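ALDH21) (Physcomitrella patens subsp. patens, PDB 5MZ5) oxidises succinic semialdehyde to succinate with NADP(+) as the electron acceptor, as a member of the aldehyde dehydrogenase family. Local coordinates at residues A[410-415]-A[437-442]; A[402-407]-A[419-424]; A[289-294]-A[323-328]. All coordinates share one frame; numbering follows the deposited sequence.

Contact 1. Residues A[410-415]-A[437-442]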
ATOM      1  N   ALA A 410      -7.671  30.739  30.491  1.00 36.13           N
ATOM      2  CA  ALA A 410      -7.819  29.319  30.821  1.00 35.22           C
ATOM      3  C   ALA A 410      -8.644  28.597  29.740  1.00 38.18           C
ATOM      4  O   ALA A 410      -8.393  27.426  29.487  1.00 37.70           O
ATOM      5  CB  ALA A 410      -8.468  29.157  32.188  1.00 36.17           C
ATOM      6  N   ARG A 411      -9.574  29.309  29.072  1.00 34.25           N
ATOM      7  CA  ARG A 411     -10.406  28.744  28.011  1.00 33.94           C
ATOM      8  C   ARG A 411      -9.777  28.883  26.608  1.00 38.23           C
ATOM      9  O   ARG A 411      -9.796  27.933  25.825  1.00 37.86           O
ATOM     10  CB  ARG A 411     -11.840  29.332  28.075  1.00 31.86           C
ATOM     11  CG  ARG A 411     -12.795  28.931  26.928  1.00 32.28           C
ATOM     12  CD  ARG A 411     -12.940  27.419  26.702  1.00 29.47           C
ATOM     13  NE  ARG A 411     -13.809  27.115  25.559  1.00 35.93           N
ATOM     14  CZ  ARG A 411     -13.421  27.108  24.285  1.00 45.58           C
ATOM     15  NH1 ARG A 411     -12.159  27.354  23.966  1.00 30.00           N
ATOM     16  NH2 ARG A 411     -14.294  26.848  23.322  1.00 33.45           N
ATOM     17  N   LYS A 412      -9.216  30.054  26.310  1.00 35.38           N
ATOM     18  CA  LYS A 412      -8.624  30.417  25.023  1.00 34.66           C
ATOM     19  C   LYS A 412      -7.260  29.755  24.751  1.00 39.56           C
ATOM     20  O   LYS A 412      -6.983  29.353  23.613  1.00 38.72           O
ATOM     21  CB  LYS A 412      -8.536  31.957  24.956  1.00 37.17           C
ATOM     22  CG  LYS A 412      -7.972  32.571  23.673  1.00 51.72           C
ATOM     23  CD  LYS A 412      -8.208  34.098  23.589  1.00 63.84           C
ATOM     24  CE  LYS A 412      -7.800  34.928  24.803  1.00 81.25           C
ATOM     25  NZ  LYS A 412      -6.325  34.979  25.004  1.00 89.85           N
ATOM     26  N   GLU A 413      -6.405  29.660  25.782  1.00 34.92           N
ATOM     27  CA  GLU A 413      -5.040  29.154  25.632  1.00 32.79           C
ATOM     28  C   GLU A 413      -4.812  27.799  26.284  1.00 36.91           C
ATOM     29  O   GLU A 413      -5.606  27.359  27.117  1.00 36.71           O
ATOM     30  CB  GLU A 413      -4.026  30.161  26.237  1.00 33.83           C
ATOM     31  CG  GLU A 413      -4.213  31.621  25.858  1.00 42.11           C
ATOM     32  CD  GLU A 413      -4.048  31.971  24.392  1.00 65.63           C
ATOM     33  OE1 GLU A 413      -3.336  31.240  23.666  1.00 54.86           O
ATOM     34  OE2 GLU A 413      -4.623  33.000  23.973  1.00 73.45           O
ATOM     35  N   GLU A 414      -3.674  27.178  25.938  1.00 32.40           N
ATOM     36  CA  GLU A 414      -3.198  25.931  26.514  1.00 31.84           C
ATOM     37  C   GLU A 414      -2.750  26.249  27.940  1.00 37.06           C
ATOM     38  O   GLU A 414      -1.866  27.085  28.138  1.00 37.29           O
ATOM     39  CB  GLU A 414      -2.012  25.392  25.688  1.00 31.96           C
ATOM     40  CG  GLU A 414      -1.410  24.100  26.241  1.00 32.43           C
ATOM     41  CD  GLU A 414      -0.376  23.474  25.329  1.00 37.68           C
ATOM     42  OE1 GLU A 414       0.552  24.199  24.916  1.00 38.64           O
ATOM     43  OE2 GLU A 414      -0.482  22.262  25.031  1.00 30.81           O
ATOM     44  N   ILE A 415      -3.394  25.631  28.932  1.00 34.41           N
ATOM     45  CA  ILE A 415      -3.050  25.876  30.327  1.00 34.15           C
ATOM     46  C   ILE A 415      -1.777  25.060  30.726  1.00 35.16           C
ATOM     47  O   ILE A 415      -0.953  25.565  31.482  1.00 32.41           O
ATOM     48  CB  ILE A 415      -4.280  25.682  31.263  1.00 38.40           C
ATOM     49  CG1 ILE A 415      -4.061  26.339  32.636  1.00 40.12           C
ATOM     50  CG2 ILE A 415      -4.698  24.216  31.399  1.00 40.51           C
ATOM     51  CD1 ILE A 415      -5.393  26.969  33.293  1.00 51.52           C
ATOM     52  N   ASN A 437     -14.167  25.049  18.589  1.00 27.64           N
ATOM     53  CA  ASN A 437     -14.074  26.476  18.923  1.00 27.41           C
ATOM     54  C   ASN A 437     -12.782  26.768  19.709  1.00 31.73           C
ATOM     55  O   ASN A 437     -12.801  27.088  20.912  1.00 32.00           O
ATOM     56  CB  ASN A 437     -15.356  26.968  19.643  1.00 26.27           C
ATOM     57  CG  ASN A 437     -15.442  28.467  19.771  1.00 39.57           C
ATOM     58  OD1 ASN A 437     -14.678  29.205  19.150  1.00 31.48           O
ATOM     59  ND2 ASN A 437     -16.373  28.957  20.586  1.00 31.88           N
ATOM     60  N   THR A 438     -11.654  26.635  18.997  1.00 26.53           N
ATOM     61  CA  THR A 438     -10.295  26.780  19.512  1.00 26.63           C
ATOM     62  C   THR A 438      -9.342  27.032  18.346  1.00 30.74           C
ATOM     63  O   THR A 438      -9.660  26.679  17.211  1.00 28.25           O
ATOM     64  CB  THR A 438      -9.892  25.500  20.323  1.00 29.97           C
ATOM     65  OG1 THR A 438      -8.559  25.643  20.811  1.00 26.97           O
ATOM     66  CG2 THR A 438      -9.990  24.202  19.498  1.00 26.40           C
ATOM     67  N   HIS A 439      -8.170  27.605  18.633  1.00 30.17           N
ATOM     68  CA  HIS A 439      -7.134  27.863  17.638  1.00 31.54           C
ATOM     69  C   HIS A 439      -6.119  26.713  17.588  1.00 32.55           C
ATOM     70  O   HIS A 439      -5.216  26.709  16.752  1.00 31.74           O
ATOM     71  CB  HIS A 439      -6.487  29.250  17.812  1.00 34.80           C
ATOM     72  CG  HIS A 439      -5.830  29.506  19.141  1.00 40.70           C
ATOM     73  ND1 HIS A 439      -4.450  29.342  19.318  1.00 43.42           N
ATOM     74  CD2 HIS A 439      -6.354  30.018  20.280  1.00 44.49           C
ATOM     75  CE1 HIS A 439      -4.192  29.745  20.555  1.00 43.55           C
ATOM     76  NE2 HIS A 439      -5.306  30.147  21.181  1.00 44.60           N
ATOM     77  N   TYR A 440      -6.332  25.686  18.425  1.00 27.87           N
ATOM     78  CA  TYR A 440      -5.532  24.455  18.443  1.00 26.09           C
ATOM     79  C   TYR A 440      -6.320  23.356  17.703  1.00 28.59           C
ATOM     80  O   TYR A 440      -7.482  23.567  17.353  1.00 26.91           O
ATOM     81  CB  TYR A 440      -5.230  24.039  19.886  1.00 28.05           C
ATOM     82  CG  TYR A 440      -4.510  25.087  20.713  1.00 31.24           C
ATOM     83  CD1 TYR A 440      -3.120  25.194  20.686  1.00 32.95           C
ATOM     84  CD2 TYR A 440      -5.216  25.957  21.538  1.00 33.19           C
ATOM     85  CE1 TYR A 440      -2.452  26.143  21.469  1.00 32.29           C
ATOM     86  CE2 TYR A 440      -4.561  26.892  22.339  1.00 34.53           C
ATOM     87  CZ  TYR A 440      -3.177  26.986  22.299  1.00 41.93           C
ATOM     88  OH  TYR A 440      -2.539  27.932  23.077  1.00 41.74           O
ATOM     89  N   GLY A 441      -5.688  22.210  17.449  1.00 26.39           N
ATOM     90  CA  GLY A 441      -6.339  21.098  16.762  1.00 26.37           C
ATOM     91  C   GLY A 441      -5.535  19.823  16.792  1.00 30.44           C
ATOM     92  O   GLY A 441      -5.303  19.211  15.754  1.00 29.62           O
ATOM     93  N   LEU A 442      -5.114  19.409  17.986  1.00 27.68           N
ATOM     94  CA  LEU A 442      -4.277  18.230  18.157  1.00 26.91           C
ATOM     95  C   LEU A 442      -5.105  16.956  18.270  1.00 29.37           C
ATOM     96  O   LEU A 442      -5.114  16.148  17.336  1.00 29.38           O
ATOM     97  CB  LEU A 442      -3.319  18.469  19.350  1.00 27.42           C
ATOM     98  CG  LEU A 442      -2.090  17.578  19.592  1.00 33.22           C
ATOM     99  CD1 LEU A 442      -1.503  17.020  18.345  1.00 33.01           C
ATOM    100  CD2 LEU A 442      -1.022  18.340  20.331  1.00 33.72           C
TER
HETATM  101  O   HOH W   1      -8.508  28.115  21.879  1.00 42.05           O

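Contact 2. Residues A[402-407]-A[419-424]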
ATOM      1  N   GLU A 402     -16.098  25.288  36.371  1.00 37.44           N
ATOM      2  CA  GLU A 402     -17.335  25.215  35.618  1.00 38.59           C
ATOM      3  C   GLU A 402     -17.690  26.563  34.970  1.00 45.51           C
ATOM      4  O   GLU A 402     -17.506  27.610  35.583  1.00 45.72           O
ATOM      5  CB  GLU A 402     -18.441  24.748  36.579  1.00 40.32           C
ATOM      6  CG  GLU A 402     -19.848  24.683  36.028  1.00 47.97           C
ATOM      7  CD  GLU A 402     -20.810  24.206  37.097  1.00 67.47           C
ATOM      8  OE1 GLU A 402     -21.227  25.028  37.949  1.00 55.61           O
ATOM      9  OE2 GLU A 402     -21.059  22.982  37.146  1.00 52.97           O
ATOM     10  N   ASP A 403     -18.172  26.511  33.706  1.00 43.45           N
ATOM     11  CA  ASP A 403     -18.650  27.647  32.896  1.00 43.69           C
ATOM     12  C   ASP A 403     -17.662  28.831  32.796  1.00 45.58           C
ATOM     13  O   ASP A 403     -18.030  29.990  33.020  1.00 46.45           O
ATOM     14  CB  ASP A 403     -20.046  28.112  33.381  1.00 46.59           C
ATOM     15  CG  ASP A 403     -21.109  27.024  33.306  1.00 59.51           C
ATOM     16  OD1 ASP A 403     -20.999  26.137  32.411  1.00 58.74           O
ATOM     17  OD2 ASP A 403     -22.042  27.046  34.146  1.00 69.45           O
ATOM     18  N   VAL A 404     -16.417  28.531  32.414  1.00 39.41           N
ATOM     19  CA  VAL A 404     -15.397  29.554  32.202  1.00 37.81           C
ATOM     20  C   VAL A 404     -15.693  30.228  30.837  1.00 39.90           C
ATOM     21  O   VAL A 404     -15.822  29.521  29.832  1.00 37.42           O
ATOM     22  CB  VAL A 404     -13.963  28.969  32.288  1.00 40.18           C
ATOM     23  CG1 VAL A 404     -12.915  29.986  31.840  1.00 39.50           C
ATOM     24  CG2 VAL A 404     -13.664  28.478  33.699  1.00 39.80           C
ATOM     25  N   PRO A 405     -15.851  31.576  30.785  1.00 37.01           N
ATOM     26  CA  PRO A 405     -16.149  32.223  29.491  1.00 36.73           C
ATOM     27  C   PRO A 405     -14.990  32.164  28.492  1.00 39.64           C
ATOM     28  O   PRO A 405     -13.835  32.003  28.877  1.00 37.96           O
ATOM     29  CB  PRO A 405     -16.531  33.661  29.885  1.00 38.78           C
ATOM     30  CG  PRO A 405     -15.842  33.889  31.165  1.00 43.12           C
ATOM     31  CD  PRO A 405     -15.793  32.569  31.882  1.00 38.60           C
ATOM     32  N   ILE A 406     -15.324  32.283  27.207  1.00 38.41           N
ATOM     33  CA  ILE A 406     -14.418  32.229  26.057  1.00 39.16           C
ATOM     34  C   ILE A 406     -13.271  33.276  26.132  1.00 44.81           C
ATOM     35  O   ILE A 406     -12.187  33.011  25.627  1.00 44.18           O
ATOM     36  CB  ILE A 406     -15.240  32.306  24.719  1.00 42.53           C
ATOM     37  CG1 ILE A 406     -14.411  31.851  23.504  1.00 43.14           C
ATOM     38  CG2 ILE A 406     -15.892  33.685  24.482  1.00 42.73           C
ATOM     39  CD1 ILE A 406     -14.459  30.354  23.210  1.00 51.10           C
ATOM     40  N   GLU A 407     -13.513  34.439  26.760  1.00 44.01           N
ATOM     41  CA  GLU A 407     -12.514  35.506  26.872  1.00 44.42           C
ATOM     42  C   GLU A 407     -11.392  35.181  27.891  1.00 48.31           C
ATOM     43  O   GLU A 407     -10.289  35.723  27.753  1.00 48.97           O
ATOM     44  CB  GLU A 407     -13.160  36.887  27.136  1.00 46.66           C
ATOM     45  CG  GLU A 407     -14.110  36.957  28.329  1.00 62.05           C
ATOM     46  CD  GLU A 407     -15.570  36.596  28.096  1.00 83.82           C
ATOM     47  OE1 GLU A 407     -16.391  36.914  28.987  1.00 92.07           O
ATOM     48  OE2 GLU A 407     -15.898  35.995  27.045  1.00 61.54           O
ATOM     49  N   VAL A 419      -5.694  21.385  35.287  1.00 26.63           N
ATOM     50  CA  VAL A 419      -6.915  22.183  35.249  1.00 25.23           C
ATOM     51  C   VAL A 419      -7.843  21.677  34.174  1.00 28.99           C
ATOM     52  O   VAL A 419      -7.426  21.550  33.018  1.00 28.23           O
ATOM     53  CB  VAL A 419      -6.649  23.718  35.090  1.00 27.45           C
ATOM     54  CG1 VAL A 419      -7.940  24.527  35.282  1.00 27.54           C
ATOM     55  CG2 VAL A 419      -5.580  24.208  36.054  1.00 26.54           C
ATOM     56  N   VAL A 420      -9.111  21.418  34.555  1.00 26.82           N
ATOM     57  CA  VAL A 420     -10.169  20.959  33.655  1.00 27.26           C
ATOM     58  C   VAL A 420     -11.335  21.942  33.662  1.00 32.07           C
ATOM     59  O   VAL A 420     -11.847  22.295  34.725  1.00 30.96           O
ATOM     60  CB  VAL A 420     -10.638  19.508  33.961  1.00 31.00           C
ATOM     61  CG1 VAL A 420     -11.797  19.088  33.051  1.00 30.27           C
ATOM     62  CG2 VAL A 420      -9.483  18.519  33.839  1.00 30.11           C
ATOM     63  N   LEU A 421     -11.748  22.380  32.466  1.00 30.19           N
ATOM     64  CA  LEU A 421     -12.888  23.272  32.296  1.00 30.32           C
ATOM     65  C   LEU A 421     -14.112  22.457  31.924  1.00 35.21           C
ATOM     66  O   LEU A 421     -14.153  21.857  30.853  1.00 35.06           O
ATOM     67  CB  LEU A 421     -12.617  24.378  31.269  1.00 30.17           C
ATOM     68  CG  LEU A 421     -11.415  25.293  31.522  1.00 34.90           C
ATOM     69  CD1 LEU A 421     -11.498  26.501  30.663  1.00 35.61           C
ATOM     70  CD2 LEU A 421     -11.312  25.723  32.979  1.00 34.39           C
ATOM     71  N   LEU A 422     -15.088  22.405  32.842  1.00 32.87           N
ATOM     72  CA  LEU A 422     -16.325  21.643  32.698  1.00 32.79           C
ATOM     73  C   LEU A 422     -17.460  22.467  32.107  1.00 36.19           C
ATOM     74  O   LEU A 422     -17.692  23.607  32.514  1.00 35.74           O
ATOM     75  CB  LEU A 422     -16.731  21.071  34.073  1.00 33.22           C
ATOM     76  CG  LEU A 422     -17.980  20.186  34.161  1.00 37.44           C
ATOM     77  CD1 LEU A 422     -17.868  18.923  33.274  1.00 36.64           C
ATOM     78  CD2 LEU A 422     -18.237  19.784  35.598  1.00 40.71           C
ATOM     79  N   TYR A 423     -18.177  21.863  31.152  1.00 32.52           N
ATOM     80  CA  TYR A 423     -19.326  22.465  30.462  1.00 31.97           C
ATOM     81  C   TYR A 423     -20.427  21.438  30.246  1.00 35.48           C
ATOM     82  O   TYR A 423     -20.169  20.238  30.116  1.00 34.51           O
ATOM     83  CB  TYR A 423     -18.912  23.039  29.089  1.00 31.72           C
ATOM     84  CG  TYR A 423     -17.828  24.090  29.155  1.00 31.32           C
ATOM     85  CD1 TYR A 423     -18.129  25.412  29.470  1.00 33.56           C
ATOM     86  CD2 TYR A 423     -16.492  23.761  28.917  1.00 30.93           C
ATOM     87  CE1 TYR A 423     -17.132  26.384  29.553  1.00 35.29           C
ATOM     88  CE2 TYR A 423     -15.484  24.726  28.986  1.00 31.53           C
ATOM     89  CZ  TYR A 423     -15.810  26.039  29.305  1.00 39.59           C
ATOM     90  OH  TYR A 423     -14.834  27.007  29.380  1.00 36.31           O
ATOM     91  N   LYS A 424     -21.652  21.938  30.159  1.00 31.76           N
ATOM     92  CA  LYS A 424     -22.856  21.170  29.893  1.00 30.96           C
ATOM     93  C   LYS A 424     -23.309  21.509  28.474  1.00 32.15           C
ATOM     94  O   LYS A 424     -23.113  22.638  28.017  1.00 29.81           O
ATOM     95  CB  LYS A 424     -23.950  21.579  30.894  1.00 33.12           C
ATOM     96  CG  LYS A 424     -25.255  20.772  30.805  1.00 36.91           C
ATOM     97  CD  LYS A 424     -26.336  21.209  31.819  1.00 37.73           C
ATOM     98  CE  LYS A 424     -26.915  22.597  31.701  1.00 58.66           C
ATOM     99  NZ  LYS A 424     -27.741  22.934  32.896  1.00 66.80           N
TER
HETATM  100  O   HOH W   2     -15.475  25.688  32.435  1.00 38.64           O

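Contact 3. Residues A[289-294]-A[323-328]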
ATOM      1  N   ASN A 289      -5.388  22.234  23.075  1.00 29.15           N
ATOM      2  CA  ASN A 289      -6.429  22.624  24.045  1.00 29.59           C
ATOM      3  C   ASN A 289      -7.532  21.595  23.798  1.00 31.75           C
ATOM      4  O   ASN A 289      -8.602  21.903  23.255  1.00 31.83           O
ATOM      5  CB  ASN A 289      -6.885  24.074  23.819  1.00 25.59           C
ATOM      6  CG  ASN A 289      -7.945  24.600  24.756  1.00 40.93           C
ATOM      7  OD1 ASN A 289      -8.620  23.858  25.493  1.00 36.43           O
ATOM      8  ND2 ASN A 289      -8.119  25.906  24.734  1.00 36.30           N
ATOM      9  N   ALA A 290      -7.201  20.337  24.149  1.00 26.79           N
ATOM     10  CA  ALA A 290      -8.010  19.162  23.890  1.00 25.81           C
ATOM     11  C   ALA A 290      -9.344  19.082  24.638  1.00 30.58           C
ATOM     12  O   ALA A 290      -9.398  19.078  25.874  1.00 30.09           O
ATOM     13  CB  ALA A 290      -7.205  17.901  24.137  1.00 25.91           C
ATOM     14  N   PRO A 291     -10.436  18.942  23.854  1.00 25.42           N
ATOM     15  CA  PRO A 291     -11.759  18.763  24.459  1.00 25.04           C
ATOM     16  C   PRO A 291     -12.178  17.272  24.510  1.00 30.12           C
ATOM     17  O   PRO A 291     -11.641  16.429  23.792  1.00 28.27           O
ATOM     18  CB  PRO A 291     -12.656  19.545  23.508  1.00 26.13           C
ATOM     19  CG  PRO A 291     -11.991  19.365  22.154  1.00 29.23           C
ATOM     20  CD  PRO A 291     -10.532  19.019  22.384  1.00 24.91           C
ATOM     21  N   CYS A 292     -13.182  16.961  25.324  1.00 29.25           N
ATOM     22  CA  CYS A 292     -13.761  15.619  25.381  1.00 28.91           C
ATOM     23  C   CYS A 292     -15.263  15.749  25.520  1.00 32.96           C
ATOM     24  O   CYS A 292     -15.727  16.529  26.344  1.00 32.94           O
ATOM     25  CB  CYS A 292     -13.166  14.774  26.511  1.00 28.52           C
ATOM     26  SG  CYS A 292     -13.686  13.030  26.500  1.00 32.08           S
ATOM     27  N   ILE A 293     -16.009  14.990  24.702  1.00 29.87           N
ATOM     28  CA  ILE A 293     -17.463  14.896  24.756  1.00 29.23           C
ATOM     29  C   ILE A 293     -17.831  13.620  25.532  1.00 31.65           C
ATOM     30  O   ILE A 293     -17.298  12.555  25.241  1.00 30.26           O
ATOM     31  CB  ILE A 293     -18.110  14.891  23.342  1.00 31.49           C
ATOM     32  CG1 ILE A 293     -17.899  16.237  22.627  1.00 30.95           C
ATOM     33  CG2 ILE A 293     -19.619  14.543  23.427  1.00 31.25           C
ATOM     34  CD1 ILE A 293     -18.460  16.338  21.197  1.00 29.25           C
ATOM     35  N   VAL A 294     -18.726  13.741  26.517  1.00 29.63           N
ATOM     36  CA  VAL A 294     -19.263  12.611  27.264  1.00 30.38           C
ATOM     37  C   VAL A 294     -20.760  12.571  26.925  1.00 33.87           C
ATOM     38  O   VAL A 294     -21.530  13.363  27.453  1.00 33.14           O
ATOM     39  CB  VAL A 294     -18.962  12.650  28.798  1.00 34.58           C
ATOM     40  CG1 VAL A 294     -19.675  11.506  29.545  1.00 34.43           C
ATOM     41  CG2 VAL A 294     -17.464  12.596  29.049  1.00 33.66           C
ATOM     42  N   MET A 323      -6.462  16.711  28.637  1.00 23.88           N
ATOM     43  CA  MET A 323      -7.885  17.041  28.441  1.00 22.41           C
ATOM     44  C   MET A 323      -8.189  18.316  29.241  1.00 27.74           C
ATOM     45  O   MET A 323      -8.344  18.282  30.467  1.00 27.85           O
ATOM     46  CB  MET A 323      -8.797  15.872  28.830  1.00 24.38           C
ATOM     47  CG  MET A 323     -10.288  16.134  28.629  1.00 27.66           C
ATOM     48  SD  MET A 323     -11.267  14.898  29.534  1.00 31.54           S
ATOM     49  CE  MET A 323     -11.119  15.551  31.216  1.00 28.55           C
ATOM     50  N   GLN A 324      -8.214  19.451  28.537  1.00 25.94           N
ATOM     51  CA  GLN A 324      -8.435  20.759  29.152  1.00 25.80           C
ATOM     52  C   GLN A 324      -9.918  21.106  29.278  1.00 28.86           C
ATOM     53  O   GLN A 324     -10.293  21.797  30.217  1.00 26.39           O
ATOM     54  CB  GLN A 324      -7.688  21.843  28.363  1.00 25.99           C
ATOM     55  CG  GLN A 324      -7.569  23.170  29.115  1.00 28.85           C
ATOM     56  CD  GLN A 324      -6.726  24.158  28.350  1.00 42.74           C
ATOM     57  OE1 GLN A 324      -5.618  23.849  27.893  1.00 36.86           O
ATOM     58  NE2 GLN A 324      -7.237  25.364  28.172  1.00 28.75           N
ATOM     59  N   ARG A 325     -10.748  20.642  28.321  1.00 27.04           N
ATOM     60  CA  ARG A 325     -12.180  20.963  28.273  1.00 27.76           C
ATOM     61  C   ARG A 325     -13.038  19.703  28.246  1.00 32.65           C
ATOM     62  O   ARG A 325     -12.781  18.780  27.463  1.00 30.92           O
ATOM     63  CB  ARG A 325     -12.505  21.868  27.067  1.00 26.79           C
ATOM     64  CG  ARG A 325     -11.712  23.185  27.025  1.00 27.98           C
ATOM     65  CD  ARG A 325     -11.994  23.957  25.756  1.00 29.24           C
ATOM     66  NE  ARG A 325     -11.386  23.358  24.560  1.00 27.87           N
ATOM     67  CZ  ARG A 325     -12.000  23.232  23.389  1.00 37.74           C
ATOM     68  NH1 ARG A 325     -11.350  22.742  22.344  1.00 27.02           N
ATOM     69  NH2 ARG A 325     -13.268  23.613  23.248  1.00 24.55           N
ATOM     70  N   LEU A 326     -14.041  19.665  29.137  1.00 29.32           N
ATOM     71  CA  LEU A 326     -14.932  18.530  29.276  1.00 29.50           C
ATOM     72  C   LEU A 326     -16.378  18.971  29.053  1.00 34.36           C
ATOM     73  O   LEU A 326     -16.885  19.804  29.803  1.00 36.17           O
ATOM     74  CB  LEU A 326     -14.729  17.877  30.661  1.00 29.06           C
ATOM     75  CG  LEU A 326     -15.563  16.650  31.036  1.00 32.49           C
ATOM     76  CD1 LEU A 326     -15.573  15.572  29.914  1.00 31.33           C
ATOM     77  CD2 LEU A 326     -15.093  16.077  32.371  1.00 32.34           C
ATOM     78  N   TYR A 327     -17.020  18.406  28.013  1.00 28.39           N
ATOM     79  CA  TYR A 327     -18.401  18.673  27.594  1.00 27.48           C
ATOM     80  C   TYR A 327     -19.245  17.453  27.906  1.00 31.27           C
ATOM     81  O   TYR A 327     -19.001  16.371  27.369  1.00 29.49           O
ATOM     82  CB  TYR A 327     -18.455  19.044  26.088  1.00 27.26           C
ATOM     83  CG  TYR A 327     -17.646  20.292  25.796  1.00 26.89           C
ATOM     84  CD1 TYR A 327     -18.201  21.562  25.958  1.00 28.99           C
ATOM     85  CD2 TYR A 327     -16.308  20.204  25.413  1.00 25.73           C
ATOM     86  CE1 TYR A 327     -17.444  22.715  25.748  1.00 30.00           C
ATOM     87  CE2 TYR A 327     -15.539  21.345  25.212  1.00 26.63           C
ATOM     88  CZ  TYR A 327     -16.110  22.600  25.380  1.00 37.96           C
ATOM     89  OH  TYR A 327     -15.344  23.720  25.189  1.00 36.98           O
ATOM     90  N   VAL A 328     -20.176  17.603  28.854  1.00 28.90           N
ATOM     91  CA  VAL A 328     -21.030  16.499  29.299  1.00 28.85           C
ATOM     92  C   VAL A 328     -22.493  16.801  28.973  1.00 32.61           C
ATOM     93  O   VAL A 328     -22.970  17.897  29.238  1.00 30.27           O
ATOM     94  CB  VAL A 328     -20.819  16.204  30.810  1.00 31.73           C
ATOM     95  CG1 VAL A 328     -21.681  15.034  31.270  1.00 31.52           C
ATOM     96  CG2 VAL A 328     -19.339  15.950  31.118  1.00 29.76           C
TER

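Contact 1. Residues A[410-415]-A[437-442]
The backbone oxygen Asn437 O is gripped end-on by the guanidinium of Arg411, with NH2 at 2.8 Å from it and NH1 at 3.1 Å, and it lies almost in the guanidinium plane. A chi2 of 54° turns Arg411 CD out of the extended path on the way to that oxygen, and arginine suits the place because NH2 can also form a salt bridge with Glu434, whose other oxygen accepts from Asn437 ND2. Next along, a water donates to Lys412 O at 2.6 Å and meets Thr438 OG1 at 2.7 Å; that same OG1 accepts from Tyr440 N, closing an ST turn. In the catalytic domain of this aldehyde dehydrogenase, the loop after helix 409-412 carries Glu414, which contacts NADP(+) in another structure of the protein and whose OE2 here accepts from Gly288 N. Glu414 N donates to Tyr440 OH at 3.2 Å and Glu414 CB sits 3.7 Å from the same OH, so one hydroxyl both accepts the backbone N-H and packs against CB. At the exposed end, His439 NE2 donates a weak bond to Glu413 OE1 (3.4 Å), while ND1 is hydrogen-bonded to Asp486 OD2. Lys412 NZ takes the anti lone pair of Glu413 OE2 in a salt bridge of 2.8 Å.

Contact 2. Residues A[402-407]-A[419-424]
Tyr423 reaches across to Val404 and donates its hydroxyl to the backbone oxygen, OH to O 2.7 Å, with that oxygen lying at the ring edge near its plane. With CG anti to the carbonyl carbon, chi1 -58°, the Tyr423 ring is directed toward Val404. Tyrosine suits the spot because its long, flat side chain packs against the 402-407 backbone while the hydroxyl satisfies a carbonyl of the loop. Beside it is the tightly packed, apolar part of the contact. Val404 CG2 meets Leu421 CD2 at 3.7 Å, and Val404 CB lies 3.8 Å from Leu421 CD1, the two side chains crossing at about a right angle. Both branched residues are buried, and Arg411 of helix 409-412 packs against them as well as against Tyr423. The other side is looser. A water accepts from Val404 N and donates to Leu422 O, 3.0 Å from each, bridging the two backbones alongside the direct bond from Asp403 N to Leu422 O (3.2 Å); it sits over one face of the Tyr423 ring, toward the rim. Asp403 is exposed; its OD1 comes no closer to Tyr423 than 4.2 Å, at CD1, and its positive phi and psi (52° and 52°) turn the chain out of the sheet. Glu402 forms a parallel bridge with Leu422 before that turn, and its OE2 makes a salt bridge with Lys337 and a hydrogen bond with Tyr333 OH, both on helix 333-345. This is the end of a parallel strand pair, 395-402 beside 419-425, linked through the short helix 409-412 in the alpha/beta catalytic domain of the aldehyde dehydrogenase fold.

Contact 3. Residues A[289-294]-A[323-328]
Arg325 grips Asn289 side-on: NH1 donates to the backbone O at 3.0 Å, in the guanidinium plane, and NE, placed by a bend at chi3 (-72°), donates to OD1, also at 3.0 Å, from above the amide carbonyl plane. Pro291 CB lies over one guanidinium face and CG approaches NH1 to 3.4 Å, so the rigid pyrrolidine ring supplies an apolar floor for a buried charge. The Asn289 and Gln324 amides stack, their planes 20° apart. Behind this cluster the parallel strands start irregularly, Ala290 O accepting from both Gln324 N and Arg325 N as Gln324 is skipped, then pair regularly from Pro291-Arg325 onward: Tyr327 N to Cys292 O and Val294 N to Tyr327 O are both 2.8 Å. Helix 301-313 joins the strands in a beta-alpha-beta unit of the catalytic domain. On the face with Cys292, Val294 and Leu326, compact side chains suit the cover given by Leu308 of that helix; Val294 CG2 touches Leu326 CD1 at 3.6 Å, and Cys292 CB lies 3.6 Å from Met323 SD. Further out, backbone oxygens of Glu434 and Cys435 position the guanidinium, and Arg325 NH2 donates to Tyr327 OH. Gln324 is fixed by Glu413 O and Ile415 N, and Asn289 ND2 by Arg411 O.

The three contacts lie on the same side of the chain's centre, their own centres about 10 to 12 Å apart, in one part of the catalytic domain. Contact 3 closes first along the chain; contacts 1 and 2 then interleave, the segments running 402-407, 410-415, 419-424 and 437-442. Contacts 2 and 3 share a sheet in which strand 419-425 pairs with both 395-402 and 323-329, while 323-329 pairs in turn with 290-294. Contact 1 sits at the end of these strands, where Tyr440 packs on Asn289 of contact 3 and Arg411 CB on Pro405 O of contact 2. Strands from two parts of the sequence thus meet next to the loop that carries Glu414, a residue of the NADP(+) site.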